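Local coordinates for malonyl CoA-acyl carrier protein transacylase (Synechocystis sp. PCC 6803 substr. Kazusa, PDB 4RR5) that transfers the malonyl group of malonyl-CoA to holo-acyl carrier protein, giving malonyl-ACP and CoA for fatty acid biosynthesis, at residues A[29-34]-A[64-69]; A[38-43]-A[56-61]; A[122-127]-A[161-166]; A[129-134]-A[155-160]. One frame throughout, in Å; residues are numbered along the deposited sequence.

The four contacts form two clusters, one on each of the two parts of the acyltransferase fold. Interactions 1 and 2, with centres 10 Å apart, share helix 56-76: helix 25-38 packs on it further along, while the turn that follows helix 25-38 packs on its first turns; Val42 touches Tyr31, Ala34 and Val65, and Val43 touches Tyr31. Interactions 3 and 4, with centres 14 Å apart, belong to the small mixed sheet where strands 124-129 and 156-161 are neighbours. In each cluster the second contact lies within the chain span bracketed by the first. The centres of interactions 1 and 3 are 33 Å apart. The Met125 side chain of interaction 3 comes about 5 Å from that of His188 and about 8 Å from that of Ser88, both probable active-site residues.

Interaction 1 (A[29-34]-A[64-69]); sequences EKYQQA and YVIEAI
Tyr31 reaches from helix 25-38 to three side chains of helix 56-76, and its ring is the hub of the contact. The clearest element is a CH-pi contact: Ile69 CD1 sits over one face of the Tyr31 ring, 3.6 Å from its centroid and 18° off the normal. Ile69 CG1 stands anti to its own carbonyl carbon (chi1 -80°), and the chain runs on to CD1, crossing the phenol at about a right angle. Ile66 CG1 lies at the ring edge, 3.7 Å from Tyr31 OH, while Val65 CG1 approaches Tyr31 CD1 obliquely.

The remaining contacts are aliphatic. Val65 uses its other branch, CG2, to meet Ala34 CB at 3.6 Å; one turn away Lys30 CB lies 3.8 Å from Ile69 CG1, the two side chains sliding past each other in opposite directions. Both polar ends find partners outside the pair: Lys30 NZ forms a salt bridge with Asp72, and Tyr31 OH is hydrogen-bonded to the carbonyl of Gly18. Leu107 of helix 103-119 also touches Ala34 and Val65. The axes of segments 29-34 and 64-69 approach to 10.2 Å at 152°, a near-antiparallel helix pair in the helical part of the acyltransferase fold.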
loop_
_atom_site.group_PDB
_atom_site.type_symbol
_atom_site.label_atom_id
_atom_site.label_comp_id
_atom_site.label_asym_id
_atom_site.label_seq_id
_atom_site.Cartn_x
_atom_site.Cartn_y
_atom_site.Cartn_z
ATOM N N GLU A 29 -19.307 11.695 6.549
ATOM C CA GLU A 29 -19.540 12.048 5.161
ATOM C C GLU A 29 -18.869 11.071 4.183
ATOM O O GLU A 29 -19.541 10.421 3.383
ATOM C CB GLU A 29 -19.059 13.487 4.941
ATOM C CG GLU A 29 -18.899 13.930 3.498
ATOM C CD GLU A 29 -18.239 15.306 3.382
ATOM O OE1 GLU A 29 -18.139 16.031 4.400
ATOM O OE2 GLU A 29 -17.814 15.669 2.262
ATOM N N LYS A 30 -17.552 10.934 4.264
ATOM C CA LYS A 30 -16.849 10.056 3.331
ATOM C C LYS A 30 -17.282 8.590 3.418
ATOM O O LYS A 30 -17.307 7.890 2.405
ATOM C CB LYS A 30 -15.344 10.162 3.541
ATOM C CG LYS A 30 -14.811 11.466 3.079
ATOM C CD LYS A 30 -13.411 11.322 2.555
ATOM C CE LYS A 30 -13.078 12.536 1.709
ATOM N NZ LYS A 30 -13.439 13.776 2.464
ATOM N N TYR A 31 -17.626 8.131 4.613
ATOM C CA TYR A 31 -18.170 6.791 4.765
ATOM C C TYR A 31 -19.448 6.640 3.970
ATOM O O TYR A 31 -19.682 5.591 3.382
ATOM C CB TYR A 31 -18.440 6.453 6.241
ATOM C CG TYR A 31 -17.210 6.005 7.010
ATOM C CD1 TYR A 31 -16.221 5.246 6.391
ATOM C CD2 TYR A 31 -17.031 6.358 8.350
ATOM C CE1 TYR A 31 -15.094 4.840 7.089
ATOM C CE2 TYR A 31 -15.901 5.956 9.059
ATOM C CZ TYR A 31 -14.931 5.196 8.422
ATOM O OH TYR A 31 -13.791 4.797 9.107
ATOM N N GLN A 32 -20.277 7.685 3.961
ATOM C CA GLN A 32 -21.557 7.635 3.247
ATOM C C GLN A 32 -21.319 7.662 1.748
ATOM O O GLN A 32 -21.963 6.920 1.009
ATOM C CB GLN A 32 -22.478 8.787 3.666
ATOM C CG GLN A 32 -23.202 8.536 4.988
ATOM C CD GLN A 32 -23.793 9.802 5.610
ATOM O OE1 GLN A 32 -23.781 10.883 5.008
ATOM N NE2 GLN A 32 -24.312 9.670 6.825
ATOM N N GLN A 33 -20.390 8.511 1.312
ATOM C CA GLN A 33 -19.909 8.489 -0.064
ATOM C C GLN A 33 -19.390 7.114 -0.462
ATOM O O GLN A 33 -19.716 6.618 -1.539
ATOM C CB GLN A 33 -18.797 9.502 -0.275
ATOM C CG GLN A 33 -19.201 10.931 -0.121
ATOM C CD GLN A 33 -18.046 11.855 -0.435
ATOM O OE1 GLN A 33 -17.725 12.759 0.344
ATOM N NE2 GLN A 33 -17.402 11.625 -1.582
ATOM N N ALA A 34 -18.558 6.511 0.385
ATOM C CA ALA A 34 -18.043 5.187 0.074
ATOM C C ALA A 34 -19.184 4.185 -0.024
ATOM O O ALA A 34 -19.152 3.287 -0.863
ATOM C CB ALA A 34 -17.028 4.736 1.105
ATOM N N TYR A 64 -8.354 2.174 1.822
ATOM C CA TYR A 64 -8.325 3.424 1.083
ATOM C C TYR A 64 -9.262 4.461 1.698
ATOM O O TYR A 64 -8.896 5.618 1.850
ATOM C CB TYR A 64 -8.684 3.203 -0.390
ATOM C CG TYR A 64 -8.921 4.495 -1.169
ATOM C CD1 TYR A 64 -10.182 5.089 -1.216
ATOM C CD2 TYR A 64 -7.882 5.115 -1.863
ATOM C CE1 TYR A 64 -10.407 6.254 -1.925
ATOM C CE2 TYR A 64 -8.096 6.283 -2.579
ATOM C CZ TYR A 64 -9.366 6.846 -2.602
ATOM O OH TYR A 64 -9.589 7.998 -3.314
ATOM N N VAL A 65 -10.481 4.057 2.019
ATOM C CA VAL A 65 -11.466 4.995 2.534
ATOM C C VAL A 65 -11.007 5.552 3.885
ATOM O O VAL A 65 -11.111 6.754 4.155
ATOM C CB VAL A 65 -12.861 4.320 2.669
ATOM C CG1 VAL A 65 -13.809 5.179 3.515
ATOM C CG2 VAL A 65 -13.454 4.036 1.294
ATOM N N ILE A 66 -10.483 4.671 4.729
ATOM C CA ILE A 66 -10.023 5.067 6.054
ATOM C C ILE A 66 -8.798 5.977 5.971
ATOM O O ILE A 66 -8.728 7.008 6.656
ATOM C CB ILE A 66 -9.707 3.830 6.925
ATOM C CG1 ILE A 66 -11.015 3.157 7.337
ATOM C CG2 ILE A 66 -8.875 4.223 8.145
ATOM C CD1 ILE A 66 -10.840 1.766 7.882
ATOM N N GLU A 67 -7.848 5.596 5.122
ATOM C CA GLU A 67 -6.656 6.395 4.898
ATOM C C GLU A 67 -6.979 7.784 4.329
ATOM O O GLU A 67 -6.428 8.788 4.795
ATOM C CB GLU A 67 -5.687 5.629 3.996
ATOM C CG GLU A 67 -4.922 4.541 4.769
ATOM C CD GLU A 67 -4.193 3.537 3.892
ATOM O OE1 GLU A 67 -4.160 3.704 2.652
ATOM O OE2 GLU A 67 -3.636 2.574 4.456
ATOM N N ALA A 68 -7.879 7.859 3.349
ATOM C CA ALA A 68 -8.345 9.160 2.852
ATOM C C ALA A 68 -9.024 9.968 3.967
ATOM O O ALA A 68 -8.851 11.174 4.052
ATOM C CB ALA A 68 -9.287 8.984 1.683
ATOM N N ILE A 69 -9.772 9.302 4.839
ATOM C CA ILE A 69 -10.391 9.994 5.967
ATOM C C ILE A 69 -9.325 10.531 6.917
ATOM O O ILE A 69 -9.367 11.691 7.313
ATOM C CB ILE A 69 -11.383 9.071 6.726
ATOM C CG1 ILE A 69 -12.714 9.007 5.971
ATOM C CG2 ILE A 69 -11.609 9.550 8.168
ATOM C CD1 ILE A 69 -13.581 7.883 6.374
#

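Interaction 2 (A[38-43]-A[56-61]); sequences LGWSVV and TQNTQP
Pro61 is the tight end of this contact, meeting Leu38 and Trp40 with adjacent ring atoms. Its CB lies 3.8 Å from Leu38 CD2, and its CG lies 3.8 Å from Trp40 CH2, at the edge of the indole and near its plane. The tryptophan crosses the proline at about a right angle, and the benzene end of the indole, CZ2 and CH2, does the touching. Leu38 CB lies over one indole face, toward its rim, and Leu107 of helix 103-119 also packs on Pro61.

The other end is looser and partly exposed. Trp40 CZ2 is 3.9 Å from Gln57 O, while Trp40 CH2 is 4.1 Å from Asn58 O, which lies near the ring plane. Asn58 OD1 stands 4.2 Å above the indole plane, toward the rim of the face opposite Leu38 CB. That amide is held by residues outside the pair: Asn58 ND2 bonds to Ser52 O and Asn58 OD1 accepts from Lys45, whose charge also makes a cation-pi contact with Trp40. Gly39, with positive phi, turns the chain out of helix 25-38, and Ser41 OG then caps Glu44 N: a tight turn between helices 25-38 and 42-46, with a glycine exit and a serine N-cap, packed against the first turns of helix 56-76.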
loop_
_atom_site.group_PDB
_atom_site.type_symbol
_atom_site.label_atom_id
_atom_site.label_comp_id
_atom_site.label_asym_id
_atom_site.label_seq_id
_atom_site.Cartn_x
_atom_site.Cartn_y
_atom_site.Cartn_z
ATOM N N LEU A 38 -19.730 1.976 -3.297
ATOM C CA LEU A 38 -19.363 0.566 -3.180
ATOM C C LEU A 38 -20.564 -0.358 -3.102
ATOM O O LEU A 38 -20.466 -1.532 -3.431
ATOM C CB LEU A 38 -18.504 0.331 -1.938
ATOM C CG LEU A 38 -17.072 0.835 -1.864
ATOM C CD1 LEU A 38 -16.657 0.809 -0.419
ATOM C CD2 LEU A 38 -16.161 -0.060 -2.678
ATOM N N GLY A 39 -21.684 0.163 -2.617
ATOM C CA GLY A 39 -22.856 -0.658 -2.388
ATOM C C GLY A 39 -22.853 -1.395 -1.060
ATOM O O GLY A 39 -23.722 -2.233 -0.805
ATOM N N TRP A 40 -21.876 -1.089 -0.209
ATOM C CA TRP A 40 -21.828 -1.657 1.131
ATOM C C TRP A 40 -21.055 -0.738 2.056
ATOM O O TRP A 40 -20.227 0.052 1.614
ATOM C CB TRP A 40 -21.209 -3.063 1.125
ATOM C CG TRP A 40 -19.951 -3.235 0.299
ATOM C CD1 TRP A 40 -19.881 -3.623 -1.004
ATOM C CD2 TRP A 40 -18.594 -3.045 0.731
ATOM N NE1 TRP A 40 -18.573 -3.683 -1.415
ATOM C CE2 TRP A 40 -17.761 -3.326 -0.372
ATOM C CE3 TRP A 40 -18.002 -2.646 1.936
ATOM C CZ2 TRP A 40 -16.371 -3.235 -0.307
ATOM C CZ3 TRP A 40 -16.618 -2.561 2.001
ATOM C CH2 TRP A 40 -15.820 -2.861 0.888
ATOM N N SER A 41 -21.337 -0.838 3.348
ATOM C CA SER A 41 -20.749 0.060 4.327
ATOM C C SER A 41 -19.331 -0.345 4.723
ATOM O O SER A 41 -19.090 -1.486 5.138
ATOM C CB SER A 41 -21.632 0.116 5.566
ATOM O OG SER A 41 -20.972 0.794 6.618
ATOM N N VAL A 42 -18.395 0.595 4.610
ATOM C CA VAL A 42 -17.029 0.335 5.063
ATOM C C VAL A 42 -16.979 0.155 6.592
ATOM O O VAL A 42 -16.272 -0.723 7.094
ATOM C CB VAL A 42 -16.065 1.460 4.612
ATOM C CG1 VAL A 42 -14.704 1.350 5.315
ATOM C CG2 VAL A 42 -15.892 1.411 3.099
ATOM N N VAL A 43 -17.742 0.963 7.321
ATOM C CA VAL A 43 -17.814 0.843 8.776
ATOM C C VAL A 43 -18.260 -0.544 9.193
ATOM O O VAL A 43 -17.606 -1.198 10.013
ATOM C CB VAL A 43 -18.784 1.867 9.395
ATOM C CG1 VAL A 43 -18.735 1.788 10.900
ATOM C CG2 VAL A 43 -18.414 3.244 8.959
ATOM N N THR A 56 -9.014 -9.393 -0.050
ATOM C CA THR A 56 -8.492 -8.168 -0.656
ATOM C C THR A 56 -9.574 -7.275 -1.294
ATOM O O THR A 56 -9.388 -6.069 -1.370
ATOM C CB THR A 56 -7.400 -8.499 -1.707
ATOM O OG1 THR A 56 -6.503 -7.385 -1.836
ATOM C CG2 THR A 56 -7.997 -8.847 -3.072
ATOM N N GLN A 57 -10.706 -7.851 -1.706
ATOM C CA GLN A 57 -11.808 -7.066 -2.275
ATOM C C GLN A 57 -12.561 -6.265 -1.214
ATOM O O GLN A 57 -13.278 -5.322 -1.536
ATOM C CB GLN A 57 -12.794 -7.969 -3.039
ATOM C CG GLN A 57 -13.585 -8.970 -2.185
ATOM C CD GLN A 57 -12.874 -10.305 -1.979
ATOM O OE1 GLN A 57 -11.778 -10.534 -2.497
ATOM N NE2 GLN A 57 -13.515 -11.204 -1.229
ATOM N N ASN A 58 -12.412 -6.658 0.046
ATOM C CA ASN A 58 -12.876 -5.844 1.167
ATOM C C ASN A 58 -11.765 -4.921 1.656
ATOM O O ASN A 58 -11.956 -3.720 1.814
ATOM C CB ASN A 58 -13.354 -6.727 2.327
ATOM C CG ASN A 58 -14.587 -7.571 1.971
ATOM O OD1 ASN A 58 -15.486 -7.124 1.254
ATOM N ND2 ASN A 58 -14.626 -8.795 2.485
ATOM N N THR A 59 -10.595 -5.503 1.881
ATOM C CA THR A 59 -9.492 -4.799 2.509
ATOM C C THR A 59 -9.078 -3.543 1.756
ATOM O O THR A 59 -8.854 -2.493 2.364
ATOM C CB THR A 59 -8.265 -5.687 2.629
ATOM O OG1 THR A 59 -8.650 -6.978 3.124
ATOM C CG2 THR A 59 -7.244 -5.040 3.556
ATOM N N GLN A 60 -8.971 -3.640 0.436
ATOM C CA GLN A 60 -8.403 -2.524 -0.290
ATOM C C GLN A 60 -9.319 -1.297 -0.214
ATOM O O GLN A 60 -8.875 -0.238 0.233
ATOM C CB GLN A 60 -8.075 -2.911 -1.739
ATOM C CG GLN A 60 -6.984 -3.960 -1.839
ATOM C CD GLN A 60 -6.391 -4.038 -3.233
ATOM O OE1 GLN A 60 -6.297 -3.031 -3.937
ATOM N NE2 GLN A 60 -6.001 -5.233 -3.644
ATOM N N PRO A 61 -10.598 -1.422 -0.609
ATOM C CA PRO A 61 -11.373 -0.180 -0.473
ATOM C C PRO A 61 -11.557 0.260 0.992
ATOM O O PRO A 61 -11.654 1.465 1.252
ATOM C CB PRO A 61 -12.719 -0.527 -1.127
ATOM C CG PRO A 61 -12.772 -2.009 -1.173
ATOM C CD PRO A 61 -11.367 -2.495 -1.263
#

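Interaction 3 (A[122-127]-A[161-166]); sequences GGMMAA and GTVAGV
Met124 and Gly161 are locked together by two backbone hydrogen bonds, Met124 N to Gly161 O at 2.8 Å and Gly161 N to Met124 O at 2.9 Å. They form an antiparallel hydrogen-bonded pair at the point where strand 156-161 gives way to helix 163-171.

The Met124 side chain then does most of the packing. Its CG is anti to the backbone N (chi1 178°), and the extended chain beyond lays CB, SD and CE along the first turn of the helix. CB lies 3.9 Å from Val163 CG2, SD passes near the Val163 backbone, and CE ends 3.7 Å from Val166 CG1. Val166 and Met124 cross obliquely. Both valines hold CG1 anti to the backbone N, but they use their branches differently. Val163 turns CG2 to Met124 CB and to Gly122 O. Val166 divides its two methyls: CG1 touches Ala126 CB at 3.6 Å as well as Met124 CE, whereas CG2 lies against Met124 O at 3.6 Å. Leu170, further along the same helix, continues the cover over Ala126.

Met125 points its CB the other way, and its side chain comes about 5 Å from that of His188, an active-site residue by similarity. At the helix start Thr162 OG1 accepts from Gly165 N at 3.1 Å, an N-cap bond. The chemistry is therefore divided: peptide hydrogen bonds fix the strand ends, while mainly apolar contacts, with some methyls resting on backbone carbonyl oxygens, seat the helix on one face of the sheet, leaving the other face turned toward the probable catalytic site.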
loop_
_atom_site.group_PDB
_atom_site.type_symbol
_atom_site.label_atom_id
_atom_site.label_comp_id
_atom_site.label_asym_id
_atom_site.label_seq_id
_atom_site.Cartn_x
_atom_site.Cartn_y
_atom_site.Cartn_z
ATOM N N GLY A 122 -4.825 -18.221 -8.046
ATOM C CA GLY A 122 -4.036 -19.319 -8.565
ATOM C C GLY A 122 -2.720 -19.455 -7.816
ATOM O O GLY A 122 -2.438 -20.508 -7.247
ATOM N N GLY A 123 -1.920 -18.391 -7.799
ATOM C CA GLY A 123 -0.589 -18.448 -7.213
ATOM C C GLY A 123 -0.515 -17.993 -5.767
ATOM O O GLY A 123 -1.522 -18.001 -5.054
ATOM N N MET A 124 0.673 -17.550 -5.351
ATOM C CA MET A 124 0.989 -17.389 -3.934
ATOM C C MET A 124 2.147 -16.411 -3.655
ATOM O O MET A 124 3.043 -16.232 -4.481
ATOM C CB MET A 124 1.311 -18.773 -3.367
ATOM C CG MET A 124 1.719 -18.824 -1.930
ATOM S SD MET A 124 2.686 -20.310 -1.645
ATOM C CE MET A 124 3.629 -19.795 -0.205
ATOM N N MET A 125 2.120 -15.770 -2.488
ATOM C CA MET A 125 3.229 -14.932 -2.040
ATOM C C MET A 125 3.681 -15.298 -0.625
ATOM O O MET A 125 2.866 -15.689 0.212
ATOM C CB MET A 125 2.838 -13.453 -2.075
ATOM C CG MET A 125 2.058 -13.030 -3.312
ATOM S SD MET A 125 1.442 -11.354 -3.113
ATOM C CE MET A 125 2.944 -10.411 -3.363
ATOM N N ALA A 126 4.980 -15.152 -0.361
ATOM C CA ALA A 126 5.537 -15.370 0.974
ATOM C C ALA A 126 6.487 -14.253 1.372
ATOM O O ALA A 126 7.157 -13.666 0.523
ATOM C CB ALA A 126 6.259 -16.711 1.049
ATOM N N ALA A 127 6.556 -13.967 2.667
ATOM C CA ALA A 127 7.490 -12.961 3.158
ATOM C C ALA A 127 8.694 -13.640 3.803
ATOM O O ALA A 127 8.588 -14.739 4.339
ATOM C CB ALA A 127 6.810 -12.027 4.140
ATOM N N GLY A 161 4.730 -15.689 -6.818
ATOM C CA GLY A 161 4.736 -16.609 -7.938
ATOM C C GLY A 161 3.908 -17.860 -7.742
ATOM O O GLY A 161 2.928 -17.866 -6.985
ATOM N N THR A 162 4.303 -18.919 -8.444
ATOM C CA THR A 162 3.588 -20.191 -8.380
ATOM C C THR A 162 3.683 -20.760 -6.970
ATOM O O THR A 162 4.650 -20.485 -6.250
ATOM C CB THR A 162 4.141 -21.213 -9.407
ATOM O OG1 THR A 162 5.498 -21.551 -9.083
ATOM C CG2 THR A 162 4.084 -20.633 -10.813
ATOM N N VAL A 163 2.671 -21.529 -6.569
ATOM C CA VAL A 163 2.675 -22.162 -5.247
ATOM C C VAL A 163 3.906 -23.042 -5.065
ATOM O O VAL A 163 4.660 -22.886 -4.092
ATOM C CB VAL A 163 1.419 -23.021 -5.009
ATOM C CG1 VAL A 163 1.549 -23.791 -3.691
ATOM C CG2 VAL A 163 0.159 -22.149 -5.010
ATOM N N ALA A 164 4.105 -23.948 -6.021
ATOM C CA ALA A 164 5.263 -24.838 -6.032
ATOM C C ALA A 164 6.581 -24.066 -5.901
ATOM O O ALA A 164 7.399 -24.378 -5.033
ATOM C CB ALA A 164 5.262 -25.676 -7.300
ATOM N N GLY A 165 6.768 -23.051 -6.746
ATOM C CA GLY A 165 7.991 -22.260 -6.757
ATOM C C GLY A 165 8.309 -21.488 -5.478
ATOM O O GLY A 165 9.477 -21.387 -5.075
ATOM N N VAL A 166 7.279 -20.916 -4.854
ATOM C CA VAL A 166 7.482 -20.104 -3.662
ATOM C C VAL A 166 7.795 -20.996 -2.469
ATOM O O VAL A 166 8.652 -20.667 -1.644
ATOM C CB VAL A 166 6.261 -19.225 -3.343
ATOM C CG1 VAL A 166 6.501 -18.444 -2.064
ATOM C CG2 VAL A 166 5.991 -18.268 -4.493
#

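Interaction 4 (A[129-134]-A[155-160]); sequences MKFDQT and EQVVIS
The backbones of Met129 and Gln156 face each other as an antiparallel non-hydrogen-bonded pair with CA atoms 4.6 Å apart, and next to it Lys130 N donates to Glu155 O at 2.6 Å, the donor lying in the carbonyl plane. Met129 CA also comes 3.3 Å from that same Glu155 O in a CA-H...O contact.

Lys130 and Glu155 then run side by side, pointing the same way. The lysine chain bends at chi2 (84°) and again at chi4, and its NZ ends 3.4 Å from Glu155 OE2 in a salt bridge, with CE against the other carboxylate oxygen, OE1. Arg274 shares OE2 through a second salt bridge, so two positive groups would be expected to favour the ionised glutamate. Met129 extends along the same glutamate to bring its CE 3.7 Å from Glu155 OE1.

This is the end of the antiparallel strand pair 124-129 and 156-161 in the small mixed sheet, where the chain leaves the first strand for helix 133-140, and Asp132 OD2 caps Gln135 N at the start of that helix. Phe131 belongs to this exit. It crosses Val157 at about a right angle, with Phe131 CZ 3.5 Å from Val157 CG1, and its CE1 lies 3.6 Å from Glu155 O. Gln156 CA lies in the plane of the phenyl ring at its edge. Leu136 of helix 133-140 touches both Phe131 and Val157.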
loop_
_atom_site.group_PDB
_atom_site.type_symbol
_atom_site.label_atom_id
_atom_site.label_comp_id
_atom_site.label_asym_id
_atom_site.label_seq_id
_atom_site.Cartn_x
_atom_site.Cartn_y
_atom_site.Cartn_z
ATOM N N MET A 129 11.927 -12.939 6.426
ATOM C CA MET A 129 12.524 -12.014 7.368
ATOM C C MET A 129 13.876 -12.568 7.768
ATOM O O MET A 129 13.987 -13.734 8.136
ATOM C CB MET A 129 11.624 -11.789 8.594
ATOM C CG MET A 129 12.378 -11.129 9.760
ATOM S SD MET A 129 11.421 -10.425 11.131
ATOM C CE MET A 129 12.726 -9.547 12.008
ATOM N N LYS A 130 14.896 -11.722 7.658
ATOM C CA LYS A 130 16.261 -12.071 8.023
ATOM C C LYS A 130 16.795 -13.228 7.170
ATOM O O LYS A 130 16.908 -14.361 7.640
ATOM C CB LYS A 130 16.341 -12.420 9.515
ATOM C CG LYS A 130 17.250 -11.504 10.320
ATOM C CD LYS A 130 16.528 -10.241 10.740
ATOM C CE LYS A 130 17.492 -9.241 11.351
ATOM N NZ LYS A 130 18.427 -8.688 10.332
ATOM N N PHE A 131 17.138 -12.927 5.921
ATOM C CA PHE A 131 17.535 -13.958 4.967
ATOM C C PHE A 131 18.939 -13.765 4.429
ATOM O O PHE A 131 19.518 -12.690 4.520
ATOM C CB PHE A 131 16.544 -14.013 3.789
ATOM C CG PHE A 131 16.356 -12.703 3.102
ATOM C CD1 PHE A 131 15.378 -11.822 3.529
ATOM C CD2 PHE A 131 17.168 -12.343 2.037
ATOM C CE1 PHE A 131 15.212 -10.605 2.907
ATOM C CE2 PHE A 131 17.008 -11.128 1.406
ATOM C CZ PHE A 131 16.031 -10.256 1.840
ATOM N N ASP A 132 19.478 -14.828 3.858
ATOM C CA ASP A 132 20.739 -14.734 3.155
ATOM C C ASP A 132 20.494 -14.064 1.814
ATOM O O ASP A 132 19.959 -14.695 0.901
ATOM C CB ASP A 132 21.356 -16.119 2.967
ATOM C CG ASP A 132 22.850 -16.063 2.778
ATOM O OD1 ASP A 132 23.548 -15.731 3.755
ATOM O OD2 ASP A 132 23.325 -16.346 1.659
ATOM N N GLN A 133 20.873 -12.789 1.709
ATOM C CA GLN A 133 20.660 -12.024 0.480
ATOM C C GLN A 133 21.324 -12.711 -0.720
ATOM O O GLN A 133 20.802 -12.685 -1.837
ATOM C CB GLN A 133 21.184 -10.598 0.639
ATOM C CG GLN A 133 20.771 -9.935 1.943
ATOM C CD GLN A 133 21.118 -8.447 1.989
ATOM O OE1 GLN A 133 21.256 -7.795 0.952
ATOM N NE2 GLN A 133 21.259 -7.906 3.198
ATOM N N THR A 134 22.463 -13.348 -0.466
ATOM C CA THR A 134 23.169 -14.138 -1.469
ATOM C C THR A 134 22.373 -15.374 -1.901
ATOM O O THR A 134 22.159 -15.598 -3.093
ATOM C CB THR A 134 24.541 -14.576 -0.937
ATOM O OG1 THR A 134 25.254 -13.424 -0.464
ATOM C CG2 THR A 134 25.346 -15.265 -2.024
ATOM N N GLU A 155 16.107 -6.385 6.025
ATOM C CA GLU A 155 15.814 -7.644 6.684
ATOM C C GLU A 155 14.649 -8.383 6.034
ATOM O O GLU A 155 14.422 -9.565 6.313
ATOM C CB GLU A 155 15.492 -7.404 8.162
ATOM C CG GLU A 155 16.366 -6.368 8.847
ATOM C CD GLU A 155 16.161 -6.363 10.346
ATOM O OE1 GLU A 155 15.201 -7.020 10.809
ATOM O OE2 GLU A 155 16.955 -5.714 11.064
ATOM N N GLN A 156 13.899 -7.696 5.178
ATOM C CA GLN A 156 12.629 -8.255 4.725
ATOM C C GLN A 156 12.252 -8.000 3.266
ATOM O O GLN A 156 12.290 -6.860 2.775
ATOM C CB GLN A 156 11.491 -7.737 5.596
ATOM C CG GLN A 156 10.178 -8.330 5.162
ATOM C CD GLN A 156 9.009 -7.706 5.855
ATOM O OE1 GLN A 156 9.120 -7.261 7.006
ATOM N NE2 GLN A 156 7.870 -7.656 5.161
ATOM N N VAL A 157 11.860 -9.083 2.594
ATOM C CA VAL A 157 11.267 -9.005 1.273
ATOM C C VAL A 157 10.019 -9.851 1.206
ATOM O O VAL A 157 9.716 -10.608 2.118
ATOM C CB VAL A 157 12.218 -9.491 0.170
ATOM C CG1 VAL A 157 13.492 -8.633 0.132
ATOM C CG2 VAL A 157 12.512 -10.989 0.348
ATOM N N VAL A 158 9.305 -9.716 0.102
ATOM C CA VAL A 158 8.208 -10.601 -0.222
ATOM C C VAL A 158 8.422 -11.150 -1.620
ATOM O O VAL A 158 8.650 -10.392 -2.552
ATOM C CB VAL A 158 6.872 -9.876 -0.140
ATOM C CG1 VAL A 158 5.791 -10.672 -0.851
ATOM C CG2 VAL A 158 6.516 -9.619 1.327
ATOM N N ILE A 159 8.387 -12.467 -1.764
ATOM C CA ILE A 159 8.483 -13.069 -3.086
ATOM C C ILE A 159 7.095 -13.474 -3.569
ATOM O O ILE A 159 6.176 -13.614 -2.769
ATOM C CB ILE A 159 9.423 -14.286 -3.105
ATOM C CG1 ILE A 159 9.003 -15.325 -2.071
ATOM C CG2 ILE A 159 10.856 -13.855 -2.858
ATOM C CD1 ILE A 159 9.884 -16.537 -2.102
ATOM N N SER A 160 6.951 -13.641 -4.879
ATOM C CA SER A 160 5.646 -13.872 -5.484
ATOM C C SER A 160 5.759 -14.870 -6.626
ATOM O O SER A 160 6.766 -14.899 -7.329
ATOM C CB SER A 160 5.049 -12.553 -5.997
ATOM O OG SER A 160 3.745 -12.720 -6.534
#